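Local coordinates for putative type VI secretion protein (Escherichia coli, PDB 6SKI), which probably acts as a phospholipase toxin of the type VI secretion system, carried to its target while bound to the VgrG spike, at residues Ser77-Leu82 / Ile494-Asn499; Arg167-Leu172 / Ile221-Arg226; Glu237-Gly242 / Val275-Phe280. All coordinates share one frame; numbering follows the deposited sequence.

Contact 1. Residues Ser77-Leu82 / Ile494-Asn499; sequences SCEDFL and IESDGN
Ile494 has its CG2 branch set between its own backbone N and carbonyl carbon (chi1 -148°), and this sets CG2 against the flank of helix 72-85. The methyl lies 3.7 Å from Glu79 CA and reaches Glu79 N and CB as well, so it rests on the helix backbone rather than on a side-chain tip. With chi2 anti, the other branch runs straight on, and Ile494 CD1 comes to 4.1 Å from Cys78 CB, one residue back along the helix. Two branches of one side chain thus straddle two successive residues of the helix. Leu82, a turn further on, is a looser neighbour, its CD2 4.4 Å from Ile494 O. The arrangement joins the helix to the edge of a small antiparallel ribbon, strands 495-497 and 521-523, with Ile494, the residue just before strand 495-497, as its main apolar point of attachment. Phe522, on the partner strand, touches both Ile494 and Glu79, while the helix's Ser77, Phe81 and Leu82 lean on strands 328-341 and 398-409. Glu79 leaves the backbone with CG anti to N (chi1 178°) and stays extended, so its carboxylate passes alongside Ser496. OE1 stands 3.6 Å from Ser496 OG, near but not hydrogen-bonded. The firm partner of this carboxylate is Lys520, which forms a salt bridge with OE2, also touches Ser496, and would be expected to stabilise the ionised acid. Beyond the strand the chain bends over an Asp497 side chain: Asn499 ND2 donates to Asp497 OD2 at 3.0 Å from above the carboxylate plane, and Asn499 N reaches the same oxygen weakly at 3.3 Å, the bond of a loosely closed Asx turn.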
ATOM      1  N   SER A  77     -18.761 -27.615   7.555  1.00 59.05           N
ATOM      2  CA  SER A  77     -20.176 -27.279   7.494  1.00 59.05           C
ATOM      3  C   SER A  77     -20.391 -25.800   7.216  1.00 59.05           C
ATOM      4  O   SER A  77     -21.339 -25.442   6.516  1.00 59.05           O
ATOM      5  CB  SER A  77     -20.873 -27.678   8.794  1.00 59.05           C
ATOM      6  OG  SER A  77     -20.611 -29.029   9.122  1.00 59.05           O
ATOM      7  N   CYS A  78     -19.521 -24.933   7.738  1.00 58.41           N
ATOM      8  CA  CYS A  78     -19.594 -23.512   7.409  1.00 58.41           C
ATOM      9  C   CYS A  78     -19.333 -23.282   5.928  1.00 58.41           C
ATOM     10  O   CYS A  78     -20.036 -22.497   5.277  1.00 58.41           O
ATOM     11  CB  CYS A  78     -18.586 -22.724   8.245  1.00 58.41           C
ATOM     12  SG  CYS A  78     -18.966 -22.583   9.999  1.00 58.41           S
ATOM     13  N   GLU A  79     -18.319 -23.958   5.384  1.00 59.30           N
ATOM     14  CA  GLU A  79     -18.041 -23.844   3.955  1.00 59.30           C
ATOM     15  C   GLU A  79     -19.223 -24.323   3.123  1.00 59.30           C
ATOM     16  O   GLU A  79     -19.602 -23.676   2.140  1.00 59.30           O
ATOM     17  CB  GLU A  79     -16.786 -24.634   3.597  1.00 59.30           C
ATOM     18  CG  GLU A  79     -16.452 -24.597   2.119  1.00 59.30           C
ATOM     19  CD  GLU A  79     -14.977 -24.768   1.846  1.00 59.30           C
ATOM     20  OE1 GLU A  79     -14.240 -23.761   1.902  1.00 59.30           O
ATOM     21  OE2 GLU A  79     -14.552 -25.909   1.574  1.00 59.30           O
ATOM     22  N   ASP A  80     -19.817 -25.456   3.503  1.00 59.48           N
ATOM     23  CA  ASP A  80     -20.970 -25.981   2.779  1.00 59.48           C
ATOM     24  C   ASP A  80     -22.160 -25.034   2.873  1.00 59.48           C
ATOM     25  O   ASP A  80     -22.873 -24.821   1.886  1.00 59.48           O
ATOM     26  CB  ASP A  80     -21.335 -27.357   3.332  1.00 59.48           C
ATOM     27  CG  ASP A  80     -20.505 -28.466   2.724  1.00 59.48           C
ATOM     28  OD1 ASP A  80     -19.570 -28.157   1.959  1.00 59.48           O
ATOM     29  OD2 ASP A  80     -20.778 -29.646   3.024  1.00 59.48           O
ATOM     30  N   PHE A  81     -22.385 -24.461   4.056  1.00 55.98           N
ATOM     31  CA  PHE A  81     -23.448 -23.484   4.250  1.00 55.98           C
ATOM     32  C   PHE A  81     -23.275 -22.306   3.303  1.00 55.98           C
ATOM     33  O   PHE A  81     -24.206 -21.928   2.580  1.00 55.98           O
ATOM     34  CB  PHE A  81     -23.426 -23.018   5.706  1.00 55.98           C
ATOM     35  CG  PHE A  81     -24.690 -22.360   6.173  1.00 55.98           C
ATOM     36  CD1 PHE A  81     -25.759 -22.166   5.321  1.00 55.98           C
ATOM     37  CD2 PHE A  81     -24.798 -21.921   7.478  1.00 55.98           C
ATOM     38  CE1 PHE A  81     -26.908 -21.560   5.769  1.00 55.98           C
ATOM     39  CE2 PHE A  81     -25.943 -21.316   7.926  1.00 55.98           C
ATOM     40  CZ  PHE A  81     -26.996 -21.132   7.072  1.00 55.98           C
ATOM     41  N   LEU A  82     -22.073 -21.729   3.276  1.00 56.23           N
ATOM     42  CA  LEU A  82     -21.834 -20.581   2.411  1.00 56.23           C
ATOM     43  C   LEU A  82     -21.989 -20.953   0.945  1.00 56.23           C
ATOM     44  O   LEU A  82     -22.562 -20.187   0.165  1.00 56.23           O
ATOM     45  CB  LEU A  82     -20.447 -20.001   2.672  1.00 56.23           C
ATOM     46  CG  LEU A  82     -20.139 -18.699   1.934  1.00 56.23           C
ATOM     47  CD1 LEU A  82     -20.948 -17.548   2.503  1.00 56.23           C
ATOM     48  CD2 LEU A  82     -18.653 -18.402   2.001  1.00 56.23           C
ATOM     49  N   ILE A 494     -15.873 -18.328   5.420  1.00 52.53           N
ATOM     50  CA  ILE A 494     -14.737 -19.199   5.679  1.00 52.53           C
ATOM     51  C   ILE A 494     -14.023 -19.472   4.365  1.00 52.53           C
ATOM     52  O   ILE A 494     -14.650 -19.553   3.300  1.00 52.53           O
ATOM     53  CB  ILE A 494     -15.178 -20.504   6.371  1.00 52.53           C
ATOM     54  CG1 ILE A 494     -14.084 -21.008   7.307  1.00 52.53           C
ATOM     55  CG2 ILE A 494     -15.533 -21.579   5.367  1.00 52.53           C
ATOM     56  CD1 ILE A 494     -14.525 -22.137   8.191  1.00 52.53           C
ATOM     57  N   GLU A 495     -12.704 -19.563   4.435  1.00 54.03           N
ATOM     58  CA  GLU A 495     -11.863 -19.953   3.321  1.00 54.03           C
ATOM     59  C   GLU A 495     -11.010 -21.132   3.760  1.00 54.03           C
ATOM     60  O   GLU A 495     -10.869 -21.414   4.950  1.00 54.03           O
ATOM     61  CB  GLU A 495     -10.982 -18.788   2.857  1.00 54.03           C
ATOM     62  CG  GLU A 495     -11.753 -17.652   2.218  1.00 54.03           C
ATOM     63  CD  GLU A 495     -10.862 -16.693   1.461  1.00 54.03           C
ATOM     64  OE1 GLU A 495      -9.633 -16.912   1.431  1.00 54.03           O
ATOM     65  OE2 GLU A 495     -11.391 -15.714   0.895  1.00 54.03           O
ATOM     66  N   SER A 496     -10.440 -21.829   2.787  1.00 56.80           N
ATOM     67  CA  SER A 496      -9.631 -22.999   3.074  1.00 56.80           C
ATOM     68  C   SER A 496      -8.360 -22.973   2.244  1.00 56.80           C
ATOM     69  O   SER A 496      -8.295 -22.364   1.173  1.00 56.80           O
ATOM     70  CB  SER A 496     -10.404 -24.294   2.805  1.00 56.80           C
ATOM     71  OG  SER A 496     -10.697 -24.428   1.426  1.00 56.80           O
ATOM     72  N   ASP A 497      -7.341 -23.642   2.770  1.00 59.56           N
ATOM     73  CA  ASP A 497      -6.103 -23.877   2.047  1.00 59.56           C
ATOM     74  C   ASP A 497      -5.604 -25.275   2.367  1.00 59.56           C
ATOM     75  O   ASP A 497      -5.832 -25.802   3.456  1.00 59.56           O
ATOM     76  CB  ASP A 497      -5.029 -22.842   2.394  1.00 59.56           C
ATOM     77  CG  ASP A 497      -4.066 -22.604   1.250  1.00 59.56           C
ATOM     78  OD1 ASP A 497      -4.514 -22.139   0.182  1.00 59.56           O
ATOM     79  OD2 ASP A 497      -2.863 -22.889   1.413  1.00 59.56           O
ATOM     80  N   GLY A 498      -4.899 -25.871   1.409  1.00 61.32           N
ATOM     81  CA  GLY A 498      -4.328 -27.187   1.592  1.00 61.32           C
ATOM     82  C   GLY A 498      -2.848 -27.195   1.886  1.00 61.32           C
ATOM     83  O   GLY A 498      -2.230 -28.267   1.848  1.00 61.32           O
ATOM     84  N   ASN A 499      -2.251 -26.046   2.184  1.00 58.97           N
ATOM     85  CA  ASN A 499      -0.826 -25.935   2.444  1.00 58.97           C
ATOM     86  C   ASN A 499      -0.514 -25.794   3.925  1.00 58.97           C
ATOM     87  O   ASN A 499       0.643 -25.568   4.284  1.00 58.97           O
ATOM     88  CB  ASN A 499      -0.249 -24.749   1.675  1.00 58.97           C
ATOM     89  CG  ASN A 499      -0.255 -24.969   0.184  1.00 58.97           C
ATOM     90  OD1 ASN A 499       0.371 -25.900  -0.317  1.00 58.97           O
ATOM     91  ND2 ASN A 499      -0.968 -24.114  -0.536  1.00 58.97           N
TER

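Contact 2. Residues Arg167-Leu172 / Ile221-Arg226; sequences RITQAL and IAKGLR
Leu172 makes the largest single contribution to the contact between helices 156-178 and 215-225, with Thr169 close behind, and its two methyls reach different residues of the second helix. With chi2 anti (-177°), Leu172 CD1 continues the line of the side chain and lands on the backbone of the second helix, 3.6 Å from Ile221 CA, and also meets the Ile221 CG2 branch, which is turned anti to its own backbone N. The second methyl, CD2, meets Leu225 CD2 at 3.9 Å, the two leucines crossing obliquely. At its root, Leu172 CB sits over Gly224, 3.7 Å from the Gly224 CA. Gly224 has no side chain to hold the helices apart, so its backbone meets the first helix directly: its CA is also 3.6 Å from Thr169 O. Thr169 uses both branches differently. OG1 lies beside its backbone N (chi1 -77°) and is taken up by a hydrogen bond with Ala220 O, so the hydroxyl is tied across the interface to the residue just before Ile221 in the second helix. CG2, anti to the backbone N, faces Lys223. That lysine is extended as far as CE and bends only at chi4, which carries NZ to 3.6 Å from Thr169 CG2, an oblique crossing in which the ammonium merely passes a methyl. No hydrogen bond links the two segments themselves. Inward, Ile168 and Leu172 rest on strand 22-43, and Ile221 and Leu225 on strand 184-195. With axes 7.4 Å apart and crossing at -27°, this is a glycine-mediated close approach of two near-parallel helices layered on the central sheet, as in the helical layer of an alpha/beta-hydrolase fold.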
ATOM      1  N   ARG A 167      14.021   1.368  -7.517  1.00 51.49           N
ATOM      2  CA  ARG A 167      13.144   2.058  -8.453  1.00 51.49           C
ATOM      3  C   ARG A 167      13.448   3.553  -8.507  1.00 51.49           C
ATOM      4  O   ARG A 167      13.261   4.190  -9.549  1.00 51.49           O
ATOM      5  CB  ARG A 167      11.693   1.793  -8.072  1.00 51.49           C
ATOM      6  CG  ARG A 167      11.214   0.393  -8.377  1.00 51.49           C
ATOM      7  CD  ARG A 167      10.510   0.346  -9.720  1.00 51.49           C
ATOM      8  NE  ARG A 167      10.419  -1.015 -10.238  1.00 51.49           N
ATOM      9  CZ  ARG A 167       9.344  -1.786 -10.123  1.00 51.49           C
ATOM     10  NH1 ARG A 167       8.261  -1.333  -9.506  1.00 51.49           N
ATOM     11  NH2 ARG A 167       9.349  -3.013 -10.625  1.00 51.49           N
ATOM     12  N   ILE A 168      13.918   4.131  -7.400  1.00 49.57           N
ATOM     13  CA  ILE A 168      14.388   5.512  -7.405  1.00 49.57           C
ATOM     14  C   ILE A 168      15.594   5.652  -8.316  1.00 49.57           C
ATOM     15  O   ILE A 168      15.706   6.616  -9.084  1.00 49.57           O
ATOM     16  CB  ILE A 168      14.722   5.969  -5.974  1.00 49.57           C
ATOM     17  CG1 ILE A 168      13.457   6.322  -5.203  1.00 49.57           C
ATOM     18  CG2 ILE A 168      15.671   7.155  -5.992  1.00 49.57           C
ATOM     19  CD1 ILE A 168      13.653   6.307  -3.711  1.00 49.57           C
ATOM     20  N   THR A 169      16.515   4.691  -8.243  1.00 50.43           N
ATOM     21  CA  THR A 169      17.658   4.701  -9.150  1.00 50.43           C
ATOM     22  C   THR A 169      17.194   4.649 -10.600  1.00 50.43           C
ATOM     23  O   THR A 169      17.677   5.410 -11.448  1.00 50.43           O
ATOM     24  CB  THR A 169      18.586   3.527  -8.840  1.00 50.43           C
ATOM     25  OG1 THR A 169      19.365   3.826  -7.678  1.00 50.43           O
ATOM     26  CG2 THR A 169      19.519   3.253 -10.001  1.00 50.43           C
ATOM     27  N   GLN A 170      16.241   3.765 -10.895  1.00 53.13           N
ATOM     28  CA  GLN A 170      15.748   3.640 -12.265  1.00 53.13           C
ATOM     29  C   GLN A 170      15.076   4.926 -12.741  1.00 53.13           C
ATOM     30  O   GLN A 170      15.287   5.365 -13.880  1.00 53.13           O
ATOM     31  CB  GLN A 170      14.782   2.463 -12.366  1.00 53.13           C
ATOM     32  CG  GLN A 170      14.060   2.376 -13.692  1.00 53.13           C
ATOM     33  CD  GLN A 170      12.863   1.453 -13.640  1.00 53.13           C
ATOM     34  OE1 GLN A 170      12.839   0.491 -12.873  1.00 53.13           O
ATOM     35  NE2 GLN A 170      11.856   1.745 -14.455  1.00 53.13           N
ATOM     36  N   ALA A 171      14.268   5.548 -11.882  1.00 51.09           N
ATOM     37  CA  ALA A 171      13.564   6.766 -12.269  1.00 51.09           C
ATOM     38  C   ALA A 171      14.530   7.921 -12.478  1.00 51.09           C
ATOM     39  O   ALA A 171      14.349   8.730 -13.394  1.00 51.09           O
ATOM     40  CB  ALA A 171      12.519   7.126 -11.214  1.00 51.09           C
ATOM     41  N   LEU A 172      15.564   8.016 -11.640  1.00 51.25           N
ATOM     42  CA  LEU A 172      16.572   9.053 -11.829  1.00 51.25           C
ATOM     43  C   LEU A 172      17.348   8.832 -13.120  1.00 51.25           C
ATOM     44  O   LEU A 172      17.662   9.791 -13.838  1.00 51.25           O
ATOM     45  CB  LEU A 172      17.516   9.078 -10.632  1.00 51.25           C
ATOM     46  CG  LEU A 172      17.075   9.960  -9.471  1.00 51.25           C
ATOM     47  CD1 LEU A 172      18.119   9.957  -8.387  1.00 51.25           C
ATOM     48  CD2 LEU A 172      16.829  11.361  -9.962  1.00 51.25           C
ATOM     49  N   ILE A 221      20.465   7.535  -5.142  1.00 50.30           N
ATOM     50  CA  ILE A 221      20.446   8.811  -5.852  1.00 50.30           C
ATOM     51  C   ILE A 221      21.722   8.987  -6.662  1.00 50.30           C
ATOM     52  O   ILE A 221      21.694   9.501  -7.785  1.00 50.30           O
ATOM     53  CB  ILE A 221      20.234   9.977  -4.872  1.00 50.30           C
ATOM     54  CG1 ILE A 221      18.938   9.793  -4.091  1.00 50.30           C
ATOM     55  CG2 ILE A 221      20.185  11.291  -5.619  1.00 50.30           C
ATOM     56  CD1 ILE A 221      18.773  10.774  -2.960  1.00 50.30           C
ATOM     57  N   ALA A 222      22.859   8.560  -6.112  1.00 52.45           N
ATOM     58  CA  ALA A 222      24.114   8.666  -6.845  1.00 52.45           C
ATOM     59  C   ALA A 222      24.152   7.698  -8.019  1.00 52.45           C
ATOM     60  O   ALA A 222      24.618   8.053  -9.107  1.00 52.45           O
ATOM     61  CB  ALA A 222      25.291   8.419  -5.904  1.00 52.45           C
ATOM     62  N   LYS A 223      23.662   6.474  -7.824  1.00 51.84           N
ATOM     63  CA  LYS A 223      23.603   5.477  -8.882  1.00 51.84           C
ATOM     64  C   LYS A 223      22.551   5.799  -9.933  1.00 51.84           C
ATOM     65  O   LYS A 223      22.567   5.198 -11.011  1.00 51.84           O
ATOM     66  CB  LYS A 223      23.338   4.103  -8.260  1.00 51.84           C
ATOM     67  CG  LYS A 223      23.414   2.930  -9.215  1.00 51.84           C
ATOM     68  CD  LYS A 223      23.183   1.619  -8.491  1.00 51.84           C
ATOM     69  CE  LYS A 223      23.072   0.467  -9.470  1.00 51.84           C
ATOM     70  NZ  LYS A 223      22.040   0.724 -10.509  1.00 51.84           N
ATOM     71  N   GLY A 224      21.664   6.752  -9.667  1.00 52.82           N
ATOM     72  CA  GLY A 224      20.699   7.164 -10.664  1.00 52.82           C
ATOM     73  C   GLY A 224      21.174   8.405 -11.381  1.00 52.82           C
ATOM     74  O   GLY A 224      21.003   8.539 -12.595  1.00 52.82           O
ATOM     75  N   LEU A 225      21.787   9.320 -10.636  1.00 55.38           N
ATOM     76  CA  LEU A 225      22.440  10.469 -11.242  1.00 55.38           C
ATOM     77  C   LEU A 225      23.782  10.112 -11.861  1.00 55.38           C
ATOM     78  O   LEU A 225      24.385  10.964 -12.520  1.00 55.38           O
ATOM     79  CB  LEU A 225      22.629  11.574 -10.204  1.00 55.38           C
ATOM     80  CG  LEU A 225      21.332  12.237  -9.742  1.00 55.38           C
ATOM     81  CD1 LEU A 225      21.625  13.531  -9.010  1.00 55.38           C
ATOM     82  CD2 LEU A 225      20.413  12.479 -10.921  1.00 55.38           C
ATOM     83  N   ARG A 226      24.252   8.879 -11.665  1.00 62.63           N
ATOM     84  CA  ARG A 226      25.511   8.401 -12.235  1.00 62.63           C
ATOM     85  C   ARG A 226      26.685   9.271 -11.795  1.00 62.63           C
ATOM     86  O   ARG A 226      27.549   9.632 -12.594  1.00 62.63           O
ATOM     87  CB  ARG A 226      25.430   8.321 -13.758  1.00 62.63           C
ATOM     88  CG  ARG A 226      24.757   7.063 -14.267  1.00 62.63           C
ATOM     89  CD  ARG A 226      24.850   6.973 -15.773  1.00 62.63           C
ATOM     90  NE  ARG A 226      24.791   8.290 -16.396  1.00 62.63           N
ATOM     91  CZ  ARG A 226      25.323   8.578 -17.577  1.00 62.63           C
ATOM     92  NH1 ARG A 226      25.222   9.804 -18.070  1.00 62.63           N
ATOM     93  NH2 ARG A 226      25.958   7.641 -18.266  1.00 62.63           N
TER

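Contact 3. Residues Glu237-Gly242 / Val275-Phe280; sequences EVRFLG and VAKKVF
Arg239 O is held by two backbone N-H groups: Lys278 N at 3.0 Å, nearly along the C=O axis, and, weakly, Lys277 N at 3.3 Å. Lys277 N is itself shared, its better bond going to Val238 O, from above the carbonyl plane. Both chains kink here, Arg239 and Lys277 having helix-like backbone angles, before a regular parallel ladder takes over, in which Leu241 N donates to Lys278 O at 2.9 Å and Phe280 N to Leu241 O at 2.9 Å, the latter bond almost straight (171°). At the kink the Lys277 chain, bent at chi3 and chi4, lays CE 3.5 Å from Arg239 CG and turns NZ to Glu237 OE2, 3.2 Å away, in a salt bridge whose hydrogen bond is weak. The Arg239 guanidinium points off to its own salt bridge with Asp192. On one face Phe240 and Phe280 lie side by side, Phe240 CZ 3.7 Å from Phe280 CB, with Lys278 CB at the Phe240 ring edge and helix 416-431 packed over them. On the other, Leu241 CB meets Val279 CG2 at 3.8 Å, and helix 198-211 covers Val238 and Leu241. Parallel strands 184-195, 237-243 and 278-284, sandwiched by helices, are the core of an alpha/beta-hydrolase sheet; strand 184-195 leads to Ser197 and strand 237-243 to Asp245, probable members of a Ser-His-Asp triad.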
ATOM      1  N   GLU A 237      14.930  14.768   1.101  1.00 48.32           N
ATOM      2  CA  GLU A 237      13.965  15.259   2.069  1.00 48.32           C
ATOM      3  C   GLU A 237      12.578  14.856   1.595  1.00 48.32           C
ATOM      4  O   GLU A 237      12.347  14.694   0.397  1.00 48.32           O
ATOM      5  CB  GLU A 237      14.086  16.781   2.228  1.00 48.32           C
ATOM      6  CG  GLU A 237      13.034  17.432   3.096  1.00 48.32           C
ATOM      7  CD  GLU A 237      13.402  18.847   3.480  1.00 48.32           C
ATOM      8  OE1 GLU A 237      14.488  19.309   3.076  1.00 48.32           O
ATOM      9  OE2 GLU A 237      12.605  19.499   4.187  1.00 48.32           O
ATOM     10  N   VAL A 238      11.656  14.673   2.535  1.00 44.83           N
ATOM     11  CA  VAL A 238      10.282  14.306   2.213  1.00 44.83           C
ATOM     12  C   VAL A 238       9.423  15.559   2.295  1.00 44.83           C
ATOM     13  O   VAL A 238       9.399  16.238   3.327  1.00 44.83           O
ATOM     14  CB  VAL A 238       9.750  13.210   3.147  1.00 44.83           C
ATOM     15  CG1 VAL A 238       8.307  12.896   2.811  1.00 44.83           C
ATOM     16  CG2 VAL A 238      10.590  11.963   3.027  1.00 44.83           C
ATOM     17  N   ARG A 239       8.727  15.873   1.202  1.00 42.61           N
ATOM     18  CA  ARG A 239       7.846  17.033   1.175  1.00 42.61           C
ATOM     19  C   ARG A 239       6.453  16.688   1.687  1.00 42.61           C
ATOM     20  O   ARG A 239       5.953  17.315   2.624  1.00 42.61           O
ATOM     21  CB  ARG A 239       7.769  17.605  -0.242  1.00 42.61           C
ATOM     22  CG  ARG A 239       7.082  18.954  -0.312  1.00 42.61           C
ATOM     23  CD  ARG A 239       7.028  19.486  -1.727  1.00 42.61           C
ATOM     24  NE  ARG A 239       6.632  18.466  -2.689  1.00 42.61           N
ATOM     25  CZ  ARG A 239       6.504  18.690  -3.990  1.00 42.61           C
ATOM     26  NH1 ARG A 239       6.738  19.897  -4.480  1.00 42.61           N
ATOM     27  NH2 ARG A 239       6.138  17.711  -4.802  1.00 42.61           N
ATOM     28  N   PHE A 240       5.811  15.695   1.078  1.00 41.56           N
ATOM     29  CA  PHE A 240       4.463  15.293   1.451  1.00 41.56           C
ATOM     30  C   PHE A 240       4.413  13.792   1.678  1.00 41.56           C
ATOM     31  O   PHE A 240       4.914  13.019   0.857  1.00 41.56           O
ATOM     32  CB  PHE A 240       3.444  15.687   0.381  1.00 41.56           C
ATOM     33  CG  PHE A 240       2.034  15.300   0.722  1.00 41.56           C
ATOM     34  CD1 PHE A 240       1.354  15.941   1.737  1.00 41.56           C
ATOM     35  CD2 PHE A 240       1.395  14.290   0.033  1.00 41.56           C
ATOM     36  CE1 PHE A 240       0.066  15.588   2.051  1.00 41.56           C
ATOM     37  CE2 PHE A 240       0.105  13.933   0.348  1.00 41.56           C
ATOM     38  CZ  PHE A 240      -0.557  14.582   1.359  1.00 41.56           C
ATOM     39  N   LEU A 241       3.812  13.388   2.792  1.00 41.33           N
ATOM     40  CA  LEU A 241       3.554  11.988   3.101  1.00 41.33           C
ATOM     41  C   LEU A 241       2.050  11.765   3.032  1.00 41.33           C
ATOM     42  O   LEU A 241       1.302  12.284   3.866  1.00 41.33           O
ATOM     43  CB  LEU A 241       4.104  11.625   4.477  1.00 41.33           C
ATOM     44  CG  LEU A 241       4.164  10.145   4.850  1.00 41.33           C
ATOM     45  CD1 LEU A 241       4.989   9.378   3.853  1.00 41.33           C
ATOM     46  CD2 LEU A 241       4.734   9.983   6.243  1.00 41.33           C
ATOM     47  N   GLY A 242       1.607  11.001   2.040  1.00 41.52           N
ATOM     48  CA  GLY A 242       0.194  10.732   1.883  1.00 41.52           C
ATOM     49  C   GLY A 242      -0.150   9.289   2.165  1.00 41.52           C
ATOM     50  O   GLY A 242       0.250   8.392   1.421  1.00 41.52           O
ATOM     51  N   VAL A 275       9.682  14.420   9.993  1.00 48.54           N
ATOM     52  CA  VAL A 275       9.679  13.322   9.036  1.00 48.54           C
ATOM     53  C   VAL A 275       9.297  13.820   7.651  1.00 48.54           C
ATOM     54  O   VAL A 275       9.699  13.235   6.640  1.00 48.54           O
ATOM     55  CB  VAL A 275       8.745  12.197   9.519  1.00 48.54           C
ATOM     56  CG1 VAL A 275       7.288  12.581   9.331  1.00 48.54           C
ATOM     57  CG2 VAL A 275       9.060  10.902   8.805  1.00 48.54           C
ATOM     58  N   ALA A 276       8.534  14.907   7.581  1.00 45.54           N
ATOM     59  CA  ALA A 276       8.087  15.481   6.320  1.00 45.54           C
ATOM     60  C   ALA A 276       7.574  16.881   6.603  1.00 45.54           C
ATOM     61  O   ALA A 276       7.324  17.251   7.751  1.00 45.54           O
ATOM     62  CB  ALA A 276       7.004  14.626   5.660  1.00 45.54           C
ATOM     63  N   LYS A 277       7.422  17.662   5.537  1.00 45.18           N
ATOM     64  CA  LYS A 277       6.915  19.017   5.704  1.00 45.18           C
ATOM     65  C   LYS A 277       5.406  19.015   5.903  1.00 45.18           C
ATOM     66  O   LYS A 277       4.884  19.751   6.746  1.00 45.18           O
ATOM     67  CB  LYS A 277       7.321  19.879   4.509  1.00 45.18           C
ATOM     68  CG  LYS A 277       8.821  19.871   4.268  1.00 45.18           C
ATOM     69  CD  LYS A 277       9.257  20.960   3.307  1.00 45.18           C
ATOM     70  CE  LYS A 277       9.400  20.429   1.892  1.00 45.18           C
ATOM     71  NZ  LYS A 277      10.692  19.717   1.684  1.00 45.18           N
ATOM     72  N   LYS A 278       4.693  18.187   5.147  1.00 42.19           N
ATOM     73  CA  LYS A 278       3.262  17.991   5.325  1.00 42.19           C
ATOM     74  C   LYS A 278       2.962  16.502   5.300  1.00 42.19           C
ATOM     75  O   LYS A 278       3.483  15.770   4.455  1.00 42.19           O
ATOM     76  CB  LYS A 278       2.457  18.703   4.237  1.00 42.19           C
ATOM     77  CG  LYS A 278       2.672  20.203   4.174  1.00 42.19           C
ATOM     78  CD  LYS A 278       2.172  20.888   5.425  1.00 42.19           C
ATOM     79  CE  LYS A 278       1.823  22.336   5.153  1.00 42.19           C
ATOM     80  NZ  LYS A 278       1.154  22.494   3.834  1.00 42.19           N
ATOM     81  N   VAL A 279       2.132  16.053   6.236  1.00 42.90           N
ATOM     82  CA  VAL A 279       1.690  14.666   6.305  1.00 42.90           C
ATOM     83  C   VAL A 279       0.173  14.664   6.394  1.00 42.90           C
ATOM     84  O   VAL A 279      -0.407  15.451   7.148  1.00 42.90           O
ATOM     85  CB  VAL A 279       2.304  13.921   7.505  1.00 42.90           C
ATOM     86  CG1 VAL A 279       1.803  12.492   7.561  1.00 42.90           C
ATOM     87  CG2 VAL A 279       3.818  13.950   7.434  1.00 42.90           C
ATOM     88  N   PHE A 280      -0.469  13.799   5.614  1.00 43.88           N
ATOM     89  CA  PHE A 280      -1.917  13.659   5.641  1.00 43.88           C
ATOM     90  C   PHE A 280      -2.284  12.189   5.557  1.00 43.88           C
ATOM     91  O   PHE A 280      -1.777  11.471   4.692  1.00 43.88           O
ATOM     92  CB  PHE A 280      -2.571  14.419   4.488  1.00 43.88           C
ATOM     93  CG  PHE A 280      -4.068  14.427   4.540  1.00 43.88           C
ATOM     94  CD1 PHE A 280      -4.735  15.114   5.534  1.00 43.88           C
ATOM     95  CD2 PHE A 280      -4.810  13.739   3.599  1.00 43.88           C
ATOM     96  CE1 PHE A 280      -6.107  15.120   5.581  1.00 43.88           C
ATOM     97  CE2 PHE A 280      -6.181  13.749   3.643  1.00 43.88           C
ATOM     98  CZ  PHE A 280      -6.830  14.437   4.638  1.00 43.88           C
TER

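In the fold
Contacts 2 and 3 belong to the same sheet-and-helix body: helix 215-225 is followed in the chain by strand 237-243; the helix packs on strand 184-195 and the strand pairs with it, and the centres of the two contacts lie about 21 Å apart. Contact 1 sits on the opposite side of the chain's centre, about 47 Å and 43 Å from the other two centres, and ties residues more than 400 positions apart. All three are largely buried, yet their chemistry follows their place. Within the sheet, contact 3 is held by backbone hydrogen bonds; contact 2, between helices, relies on apolar branches and a bare glycine; contact 1, helix against a small ribbon, buries least and has its charged group settled by a residue outside both segments.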